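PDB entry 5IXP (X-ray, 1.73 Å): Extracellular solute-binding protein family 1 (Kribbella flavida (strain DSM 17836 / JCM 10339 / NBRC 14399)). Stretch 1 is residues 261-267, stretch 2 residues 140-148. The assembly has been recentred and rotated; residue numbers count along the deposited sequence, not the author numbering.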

ATOM      1  N   ASP A 261       8.117 -15.622  -2.888  1.00 16.22           N
ATOM      2  CA  ASP A 261       7.345 -15.103  -4.015  1.00 13.59           C
ATOM      3  C   ASP A 261       5.921 -15.652  -3.940  1.00 16.54           C
ATOM      4  O   ASP A 261       5.517 -16.542  -4.693  1.00 16.25           O
ATOM      5  CB  ASP A 261       8.024 -15.489  -5.323  1.00 14.03           C
ATOM      6  CG  ASP A 261       7.364 -14.863  -6.549  1.00 18.86           C
ATOM      7  OD1 ASP A 261       6.360 -14.129  -6.417  1.00 19.73           O
ATOM      8  OD2 ASP A 261       7.854 -15.121  -7.663  1.00 23.46           O
ATOM      9  N   VAL A 262       5.152 -15.095  -3.003  1.00 14.65           N
ATOM     10  CA  VAL A 262       3.817 -15.603  -2.699  1.00 14.98           C
ATOM     11  C   VAL A 262       3.088 -14.522  -1.928  1.00 16.18           C
ATOM     12  O   VAL A 262       3.711 -13.686  -1.266  1.00 16.64           O
ATOM     13  CB  VAL A 262       3.883 -16.925  -1.886  1.00 17.95           C
ATOM     14  CG1 VAL A 262       4.403 -16.654  -0.476  1.00 17.45           C
ATOM     15  CG2 VAL A 262       2.514 -17.603  -1.809  1.00 17.44           C
ATOM     16  N   PHE A 263       1.757 -14.534  -2.021  1.00 14.37           N
ATOM     17  CA  PHE A 263       0.972 -13.741  -1.100  1.00 14.65           C
ATOM     18  C   PHE A 263      -0.313 -14.527  -0.869  1.00 14.74           C
ATOM     19  O   PHE A 263      -0.965 -14.925  -1.848  1.00 19.14           O
ATOM     20  CB  PHE A 263       0.652 -12.328  -1.600  1.00 12.97           C
ATOM     21  CG  PHE A 263       0.199 -11.409  -0.507  1.00 14.91           C
ATOM     22  CD1 PHE A 263       1.111 -10.943   0.436  1.00 15.75           C
ATOM     23  CD2 PHE A 263      -1.127 -11.027  -0.400  1.00 13.40           C
ATOM     24  CE1 PHE A 263       0.712 -10.103   1.460  1.00 16.39           C
ATOM     25  CE2 PHE A 263      -1.539 -10.180   0.631  1.00 14.76           C
ATOM     26  CZ  PHE A 263      -0.614  -9.722   1.558  1.00 15.76           C
ATOM     27  N   PRO A 264      -0.687 -14.784   0.381  1.00 12.98           N
ATOM     28  CA  PRO A 264      -1.897 -15.572   0.635  1.00 16.17           C
ATOM     29  C   PRO A 264      -3.106 -14.915  -0.011  1.00 20.03           C
ATOM     30  O   PRO A 264      -3.314 -13.705   0.113  1.00 22.92           O
ATOM     31  CB  PRO A 264      -2.000 -15.585   2.167  1.00 15.05           C
ATOM     32  CG  PRO A 264      -0.607 -15.290   2.651  1.00 16.12           C
ATOM     33  CD  PRO A 264      -0.049 -14.328   1.625  1.00 12.80           C
ATOM     34  N   GLY A 265      -3.895 -15.721  -0.726  1.00 20.00           N
ATOM     35  CA  GLY A 265      -5.046 -15.221  -1.442  1.00 18.77           C
ATOM     36  C   GLY A 265      -4.760 -14.756  -2.850  1.00 23.62           C
ATOM     37  O   GLY A 265      -5.698 -14.397  -3.567  1.00 28.38           O
ATOM     38  N   GLY A 266      -3.500 -14.755  -3.271  1.00 23.52           N
ATOM     39  CA  GLY A 266      -3.165 -14.388  -4.632  1.00 26.39           C
ATOM     40  C   GLY A 266      -2.187 -13.234  -4.717  1.00 23.05           C
ATOM     41  O   GLY A 266      -1.031 -13.422  -5.110  1.00 23.13           O
ATOM     42  N   GLY A 267      -2.640 -12.037  -4.353  1.00 21.15           N
ATOM     43  CA  GLY A 267      -1.779 -10.872  -4.393  1.00 19.69           C
ATOM     44  C   GLY A 267      -2.304  -9.795  -3.475  1.00 17.61           C
ATOM     45  O   GLY A 267      -3.465  -9.822  -3.054  1.00 22.36           O
TER
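Stretch 2, residues 140-148: LFPDWTSYF

Stretch 2 meets stretch 1 as a loop that runs into a helix. Phe141 to Asp143 are loop or turn, and a helix begins at Trp144 and continues past Phe148. Asp143 caps its start, Ser146 N donating to Asp143 OD1 at 2.8 Å; the backbone bond from Tyr147 N to Asp143 O, 3.0 Å, is the first turn of the helix itself. Stretch 1 has no helix or strand, but Phe263 to Gly266 form a type II turn, closed by Gly266 N to Phe263 O at 2.9 Å. The two backbones come nearest at this corner, where the CA atoms of Pro264 and Asp143 lie 4.0 Å apart. Before the helix begins the two segments run in the same general sense, since Val262 meets Phe141 and, further along both chains, Pro264 meets Asp143.

Pro264 covers the most surface, 103 of the 375 Å² buried in total. Its CB stands 3.6 Å from the centroid of the Trp144 six-membered ring and only 16° off the ring normal, which places it over the face in a CH-pi contact. Its CG reaches Phe141 CB at 4.1 Å and Tyr147 CB at 4.2 Å, while its CA makes a CA-H...O contact with Phe141 O at 3.4 Å.

Trp144, the next largest contributor, also turns an edge toward the face of Phe263: the planes stand at 89°, the centroids are 5.6 Å apart, and Phe263 CE2 approaches Trp144 CZ2 to 3.9 Å. Although Trp144 NE1 lies 3.2 Å from Pro264 O, the angle is too poor for a hydrogen bond; NE1 is satisfied elsewhere in the structure.

The one direct hydrogen bond across the stretches joins backbones, Gly265 N to Pro142 O, at 2.9 Å and 164°. The positive phi of Gly265, 89°, suits the third position of the turn.

Phe141 extends the contact toward the start of stretch 1, with Val262 CG1 at the edge of its ring, 4.0 Å from Phe141 CD2.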

ATOM      1  N   LEU A 140       3.922 -22.979   1.153  1.00 22.53           N
ATOM      2  CA  LEU A 140       3.190 -23.035   2.415  1.00 24.86           C
ATOM      3  C   LEU A 140       1.997 -22.089   2.464  1.00 21.92           C
ATOM      4  O   LEU A 140       1.062 -22.339   3.236  1.00 23.20           O
ATOM      5  CB  LEU A 140       4.109 -22.684   3.580  1.00 25.77           C
ATOM      6  CG  LEU A 140       5.239 -23.610   3.981  1.00 28.07           C
ATOM      7  CD1 LEU A 140       6.014 -22.949   5.114  1.00 26.93           C
ATOM      8  CD2 LEU A 140       4.670 -24.940   4.415  1.00 33.08           C
ATOM      9  N   PHE A 141       2.010 -21.007   1.692  1.00 19.72           N
ATOM     10  CA  PHE A 141       1.077 -19.903   1.937  1.00 21.52           C
ATOM     11  C   PHE A 141       0.142 -19.563   0.784  1.00 23.14           C
ATOM     12  O   PHE A 141      -0.022 -18.374   0.490  1.00 24.43           O
ATOM     13  CB  PHE A 141       1.843 -18.614   2.251  1.00 23.91           C
ATOM     14  CG  PHE A 141       2.865 -18.752   3.323  1.00 20.42           C
ATOM     15  CD1 PHE A 141       2.626 -19.552   4.431  1.00 19.98           C
ATOM     16  CD2 PHE A 141       4.075 -18.077   3.226  1.00 19.31           C
ATOM     17  CE1 PHE A 141       3.579 -19.680   5.424  1.00 22.68           C
ATOM     18  CE2 PHE A 141       5.027 -18.196   4.220  1.00 18.87           C
ATOM     19  CZ  PHE A 141       4.779 -19.007   5.320  1.00 19.79           C
ATOM     20  N   PRO A 142      -0.507 -20.520   0.118  1.00 20.49           N
ATOM     21  CA  PRO A 142      -1.375 -20.117  -1.003  1.00 22.90           C
ATOM     22  C   PRO A 142      -2.578 -19.297  -0.555  1.00 22.82           C
ATOM     23  O   PRO A 142      -3.052 -18.438  -1.312  1.00 20.35           O
ATOM     24  CB  PRO A 142      -1.789 -21.457  -1.628  1.00 22.20           C
ATOM     25  CG  PRO A 142      -1.748 -22.414  -0.504  1.00 21.60           C
ATOM     26  CD  PRO A 142      -0.552 -21.980   0.333  1.00 20.99           C
ATOM     27  N   ASP A 143      -3.054 -19.506   0.670  1.00 19.66           N
ATOM     28  CA  ASP A 143      -4.233 -18.822   1.174  1.00 20.61           C
ATOM     29  C   ASP A 143      -4.043 -18.554   2.662  1.00 18.65           C
ATOM     30  O   ASP A 143      -3.109 -19.058   3.292  1.00 15.73           O
ATOM     31  CB  ASP A 143      -5.500 -19.637   0.915  1.00 22.52           C
ATOM     32  CG  ASP A 143      -5.361 -21.077   1.340  1.00 27.09           C
ATOM     33  OD1 ASP A 143      -4.957 -21.339   2.482  1.00 25.26           O
ATOM     34  OD2 ASP A 143      -5.659 -21.963   0.522  1.00 35.77           O
ATOM     35  N   TRP A 144      -4.953 -17.757   3.227  1.00 15.39           N
ATOM     36  CA  TRP A 144      -4.774 -17.338   4.614  1.00 16.69           C
ATOM     37  C   TRP A 144      -4.951 -18.506   5.575  1.00 16.84           C
ATOM     38  O   TRP A 144      -4.256 -18.590   6.594  1.00 16.94           O
ATOM     39  CB  TRP A 144      -5.728 -16.185   4.943  1.00 17.53           C
ATOM     40  CG  TRP A 144      -5.308 -14.945   4.218  1.00 18.13           C
ATOM     41  CD1 TRP A 144      -5.882 -14.399   3.098  1.00 17.62           C
ATOM     42  CD2 TRP A 144      -4.172 -14.134   4.525  1.00 17.54           C
ATOM     43  NE1 TRP A 144      -5.178 -13.283   2.706  1.00 15.82           N
ATOM     44  CE2 TRP A 144      -4.121 -13.102   3.561  1.00 15.91           C
ATOM     45  CE3 TRP A 144      -3.188 -14.180   5.523  1.00 16.36           C
ATOM     46  CZ2 TRP A 144      -3.125 -12.114   3.573  1.00 15.36           C
ATOM     47  CZ3 TRP A 144      -2.200 -13.209   5.534  1.00 16.07           C
ATOM     48  CH2 TRP A 144      -2.176 -12.184   4.569  1.00 15.49           C
ATOM     49  N   THR A 145      -5.855 -19.428   5.260  1.00 18.40           N
ATOM     50  CA  THR A 145      -6.015 -20.605   6.112  1.00 19.42           C
ATOM     51  C   THR A 145      -4.698 -21.372   6.225  1.00 17.78           C
ATOM     52  O   THR A 145      -4.278 -21.752   7.324  1.00 18.55           O
ATOM     53  CB  THR A 145      -7.129 -21.491   5.561  1.00 24.41           C
ATOM     54  OG1 THR A 145      -8.364 -20.766   5.602  1.00 26.16           O
ATOM     55  CG2 THR A 145      -7.273 -22.750   6.401  1.00 23.47           C
ATOM     56  N   SER A 146      -4.011 -21.568   5.097  1.00 18.48           N
ATOM     57  CA  SER A 146      -2.711 -22.239   5.120  1.00 17.36           C
ATOM     58  C   SER A 146      -1.660 -21.407   5.850  1.00 17.91           C
ATOM     59  O   SER A 146      -0.793 -21.957   6.541  1.00 18.31           O
ATOM     60  CB  SER A 146      -2.254 -22.538   3.693  1.00 19.01           C
ATOM     61  OG  SER A 146      -3.181 -23.384   3.035  1.00 22.70           O
ATOM     62  N   TYR A 147      -1.705 -20.083   5.686  1.00 16.08           N
ATOM     63  CA  TYR A 147      -0.782 -19.210   6.410  1.00 15.99           C
ATOM     64  C   TYR A 147      -0.933 -19.374   7.923  1.00 16.24           C
ATOM     65  O   TYR A 147       0.058 -19.533   8.648  1.00 15.86           O
ATOM     66  CB  TYR A 147      -1.023 -17.761   5.976  1.00 12.77           C
ATOM     67  CG  TYR A 147      -0.220 -16.716   6.711  1.00 11.87           C
ATOM     68  CD1 TYR A 147       1.113 -16.466   6.375  1.00 14.10           C
ATOM     69  CD2 TYR A 147      -0.800 -15.963   7.719  1.00 13.83           C
ATOM     70  CE1 TYR A 147       1.851 -15.481   7.042  1.00 15.24           C
ATOM     71  CE2 TYR A 147      -0.083 -14.984   8.389  1.00 14.38           C
ATOM     72  CZ  TYR A 147       1.237 -14.749   8.047  1.00 14.53           C
ATOM     73  OH  TYR A 147       1.924 -13.778   8.715  1.00 14.75           O
ATOM     74  N   PHE A 148      -2.171 -19.349   8.423  1.00 15.00           N
ATOM     75  CA  PHE A 148      -2.376 -19.501   9.863  1.00 15.77           C
ATOM     76  C   PHE A 148      -2.078 -20.925  10.327  1.00 16.17           C
ATOM     77  O   PHE A 148      -1.553 -21.125  11.429  1.00 17.53           O
ATOM     78  CB  PHE A 148      -3.800 -19.090  10.238  1.00 15.32           C
ATOM     79  CG  PHE A 148      -4.084 -17.618   9.997  1.00 15.97           C
ATOM     80  CD1 PHE A 148      -3.251 -16.637  10.530  1.00 15.21           C
ATOM     81  CD2 PHE A 148      -5.165 -17.224   9.220  1.00 16.76           C
ATOM     82  CE1 PHE A 148      -3.503 -15.275  10.302  1.00 13.12           C
ATOM     83  CE2 PHE A 148      -5.423 -15.872   8.980  1.00 17.01           C
ATOM     84  CZ  PHE A 148      -4.596 -14.890   9.524  1.00 14.89           C
TER
HETATM   85  O   HOH W   1      -1.579 -17.653  -3.649  1.00 25.77           O